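Succinate-semialdehyde dehydrogenase (Synechococcus sp., PDB 4ITA) probably catalyses the NADP-dependent oxidation of succinic semialdehyde to succinate, as a member of the aldehyde dehydrogenase family. Local coordinates at residues 71-77 / 132-136. Residue numbers count along the deposited sequence, not the author numbering.
Sequences MTTEMGK and WNFPF. With NDP (NADPH dihydro-nicotinamide-adenine-dinucleotide phosphate), chain C.
Met71 lays its methyl over one face of the Phe136 ring, a CH-pi contact with CE 3.8 Å from the centroid and 23° off the ring normal; its sulfur SD, oblique at 4.5 Å from the same centroid, makes this a Met-aromatic pair. An m, t start to the side chain carries it across Pro135, with Met71 CG 3.8 Å from Pro135 CG. One helical turn on, Met75 is folded p, p, p, so that its CE tucks under the irregular 132-136 backbone, 3.5 Å from both Trp132 O and Asn133 O, and meets the edge of the indole at CE3, 4.2 Å away. The register is Met71 against Pro135 (CA-CA 6.9 Å) and Met75 against Trp132 (6.8 Å). Gly76, with phi 85°, leaves the helix and turns the chain into extended Lys77, whose NZ comes 3.5 Å from Phe134 CD2 while forming a salt bridge with Glu85. The methionines thus back the cofactor-binding loop of an aldehyde dehydrogenase: beyond them, Trp132 NE1 lies 3.0 Å from O2N of NADPH, and Asn133 ND2, hydrogen-bonded to Gln262 O, lies 3.2 Å from its C5N. The contact is buried where the end of helix 64-75 meets the loop from strand 115-129 to helix 137-149, with helix 79-103 supplying Glu85 and Ser89 and helix 162-175 packing Cys164 and Ile171 against Phe136.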
loop_
_atom_site.group_PDB
_atom_site.type_symbol
_atom_site.label_atom_id
_atom_site.label_comp_id
_atom_site.label_asym_id
_atom_site.label_seq_id
_atom_site.Cartn_x
_atom_site.Cartn_y
_atom_site.Cartn_z
ATOM N N MET A 71 14.473 -28.331 3.857
ATOM C CA MET A 71 13.307 -27.793 4.570
ATOM C C MET A 71 12.947 -28.662 5.769
ATOM O O MET A 71 12.782 -28.169 6.887
ATOM C CB MET A 71 12.088 -27.673 3.642
ATOM C CG MET A 71 12.253 -26.720 2.446
ATOM S SD MET A 71 10.734 -26.493 1.463
ATOM C CE MET A 71 11.319 -26.944 -0.184
ATOM N N THR A 72 12.811 -29.962 5.536
ATOM C CA THR A 72 12.456 -30.899 6.598
ATOM C C THR A 72 13.482 -30.906 7.726
ATOM O O THR A 72 13.119 -30.889 8.900
ATOM C CB THR A 72 12.281 -32.310 6.022
ATOM O OG1 THR A 72 11.204 -32.291 5.078
ATOM C CG2 THR A 72 11.978 -33.323 7.122
ATOM N N THR A 73 14.761 -30.913 7.372
ATOM C CA THR A 73 15.815 -30.917 8.373
ATOM C C THR A 73 15.757 -29.676 9.258
ATOM O O THR A 73 15.907 -29.764 10.476
ATOM C CB THR A 73 17.196 -30.991 7.708
ATOM O OG1 THR A 73 17.299 -32.223 6.987
ATOM C CG2 THR A 73 18.314 -30.906 8.742
ATOM N N GLU A 74 15.544 -28.513 8.649
ATOM C CA GLU A 74 15.581 -27.269 9.412
ATOM C C GLU A 74 14.309 -26.964 10.193
ATOM O O GLU A 74 14.383 -26.441 11.301
ATOM C CB GLU A 74 15.927 -26.075 8.516
ATOM C CG GLU A 74 17.331 -26.129 7.934
ATOM C CD GLU A 74 17.820 -24.774 7.467
ATOM O OE1 GLU A 74 17.162 -24.173 6.584
ATOM O OE2 GLU A 74 18.863 -24.318 7.988
ATOM N N MET A 75 13.143 -27.264 9.622
ATOM C CA MET A 75 11.906 -26.805 10.247
ATOM C C MET A 75 10.804 -27.854 10.412
ATOM O O MET A 75 9.716 -27.533 10.884
ATOM C CB MET A 75 11.403 -25.510 9.597
ATOM C CG MET A 75 11.295 -25.537 8.072
ATOM S SD MET A 75 9.965 -26.598 7.402
ATOM C CE MET A 75 8.512 -25.824 8.153
ATOM N N GLY A 76 11.089 -29.097 10.032
ATOM C CA GLY A 76 10.279 -30.230 10.466
ATOM C C GLY A 76 9.023 -30.594 9.690
ATOM O O GLY A 76 8.330 -31.542 10.063
ATOM N N LYS A 77 8.703 -29.870 8.622
ATOM C CA LYS A 77 7.554 -30.272 7.808
ATOM C C LYS A 77 7.863 -31.596 7.104
ATOM O O LYS A 77 9.033 -31.925 6.890
ATOM C CB LYS A 77 7.166 -29.185 6.795
ATOM C CG LYS A 77 8.038 -29.124 5.553
ATOM C CD LYS A 77 7.675 -27.921 4.686
ATOM C CE LYS A 77 6.386 -28.160 3.945
ATOM N NZ LYS A 77 5.688 -26.879 3.609
ATOM N N TRP A 132 9.667 -19.101 8.773
ATOM C CA TRP A 132 10.163 -20.452 8.566
ATOM C C TRP A 132 9.107 -21.438 8.063
ATOM O O TRP A 132 9.463 -22.537 7.667
ATOM C CB TRP A 132 10.837 -21.002 9.836
ATOM C CG TRP A 132 10.008 -20.844 11.081
ATOM C CD1 TRP A 132 10.211 -19.936 12.081
ATOM C CD2 TRP A 132 8.843 -21.601 11.460
ATOM N NE1 TRP A 132 9.257 -20.081 13.054
ATOM C CE2 TRP A 132 8.403 -21.088 12.695
ATOM C CE3 TRP A 132 8.144 -22.663 10.882
ATOM C CZ2 TRP A 132 7.281 -21.598 13.359
ATOM C CZ3 TRP A 132 7.016 -23.160 11.540
ATOM C CH2 TRP A 132 6.602 -22.626 12.764
ATOM N N ASN A 133 7.822 -21.084 8.079
ATOM C CA ASN A 133 6.811 -22.127 7.856
ATOM C C ASN A 133 6.701 -22.650 6.427
ATOM O O ASN A 133 6.415 -23.829 6.222
ATOM C CB ASN A 133 5.445 -21.771 8.465
ATOM C CG ASN A 133 4.731 -20.668 7.729
ATOM O OD1 ASN A 133 5.349 -19.775 7.143
ATOM N ND2 ASN A 133 3.403 -20.717 7.758
ATOM N N PHE A 134 6.944 -21.784 5.448
ATOM C CA PHE A 134 7.039 -22.213 4.053
ATOM C C PHE A 134 8.299 -21.561 3.523
ATOM O O PHE A 134 8.243 -20.551 2.818
ATOM C CB PHE A 134 5.807 -21.797 3.241
ATOM C CG PHE A 134 4.544 -22.505 3.654
ATOM C CD1 PHE A 134 3.661 -21.917 4.546
ATOM C CD2 PHE A 134 4.244 -23.759 3.151
ATOM C CE1 PHE A 134 2.491 -22.572 4.929
ATOM C CE2 PHE A 134 3.074 -24.422 3.529
ATOM C CZ PHE A 134 2.202 -23.824 4.421
ATOM N N PRO A 135 9.455 -22.128 3.888
ATOM C CA PRO A 135 10.726 -21.416 3.730
ATOM C C PRO A 135 11.185 -21.248 2.284
ATOM O O PRO A 135 12.046 -20.403 2.035
ATOM C CB PRO A 135 11.709 -22.275 4.534
ATOM C CG PRO A 135 11.129 -23.661 4.463
ATOM C CD PRO A 135 9.632 -23.473 4.469
ATOM N N PHE A 136 10.636 -22.032 1.353
ATOM C CA PHE A 136 10.890 -21.824 -0.075
ATOM C C PHE A 136 9.742 -21.062 -0.729
ATOM O O PHE A 136 9.957 -20.033 -1.373
ATOM C CB PHE A 136 11.090 -23.164 -0.801
ATOM C CG PHE A 136 12.518 -23.652 -0.822
ATOM C CD1 PHE A 136 13.211 -23.869 0.363
ATOM C CD2 PHE A 136 13.155 -23.926 -2.025
ATOM C CE1 PHE A 136 14.521 -24.335 0.345
ATOM C CE2 PHE A 136 14.462 -24.392 -2.051
ATOM C CZ PHE A 136 15.146 -24.591 -0.865
HETATM P PA NDP C . 7.756 -14.158 13.365
HETATM O O1A NDP C . 6.985 -12.900 13.086
HETATM O O2A NDP C . 8.309 -14.407 14.741
HETATM O O5B NDP C . 8.985 -14.231 12.343
HETATM C C5B NDP C . 8.822 -14.010 10.937
HETATM C C4B NDP C . 10.019 -13.253 10.366
HETATM O O4B NDP C . 10.057 -11.945 10.944
HETATM C C3B NDP C . 11.362 -13.885 10.715
HETATM O O3B NDP C . 12.288 -13.609 9.656
HETATM C C2B NDP C . 11.779 -13.121 11.958
HETATM O O2B NDP C . 13.183 -13.109 12.175
HETATM C C1B NDP C . 11.326 -11.741 11.569
HETATM N N9A NDP C . 11.080 -10.822 12.691
HETATM C C8A NDP C . 10.540 -11.094 13.895
HETATM N N7A NDP C . 10.449 -9.961 14.632
HETATM C C5A NDP C . 10.916 -8.952 13.879
HETATM C C6A NDP C . 11.110 -7.501 14.028
HETATM N N6A NDP C . 10.759 -6.889 15.176
HETATM N N1A NDP C . 11.639 -6.833 12.985
HETATM C C2A NDP C . 11.984 -7.432 11.837
HETATM N N3A NDP C . 11.843 -8.749 11.630
HETATM C C4A NDP C . 11.324 -9.528 12.601
HETATM O O3 NDP C . 6.752 -15.336 12.868
HETATM P PN NDP C . 6.478 -16.857 13.369
HETATM O O1N NDP C . 6.469 -16.955 14.878
HETATM O O2N NDP C . 7.356 -17.761 12.548
HETATM O O5D NDP C . 4.959 -17.058 12.873
HETATM C C5D NDP C . 4.649 -17.072 11.487
HETATM C C4D NDP C . 3.480 -16.141 11.216
HETATM O O4D NDP C . 3.420 -15.835 9.815
HETATM C C3D NDP C . 2.139 -16.753 11.567
HETATM O O3D NDP C . 1.311 -15.785 12.221
HETATM C C2D NDP C . 1.617 -17.147 10.199
HETATM O O2D NDP C . 0.195 -17.275 10.222
HETATM C C1D NDP C . 2.076 -15.981 9.347
HETATM N N1N NDP C . 2.032 -16.348 7.925
HETATM C C2N NDP C . 1.478 -15.516 7.027
HETATM C C3N NDP C . 1.011 -16.015 5.812
HETATM C C7N NDP C . 0.416 -15.114 4.771
HETATM O O7N NDP C . 0.777 -15.253 3.605
HETATM N N7N NDP C . -0.482 -14.198 5.125
HETATM C C4N NDP C . 1.077 -17.492 5.503
HETATM C C5N NDP C . 2.110 -18.119 6.319
HETATM C C6N NDP C . 2.544 -17.521 7.499
HETATM P P2B NDP C . 13.877 -14.069 13.260
HETATM O O1X NDP C . 15.323 -13.684 13.139
HETATM O O2X NDP C . 13.281 -13.711 14.602
HETATM O O3X NDP C . 13.621 -15.491 12.861
#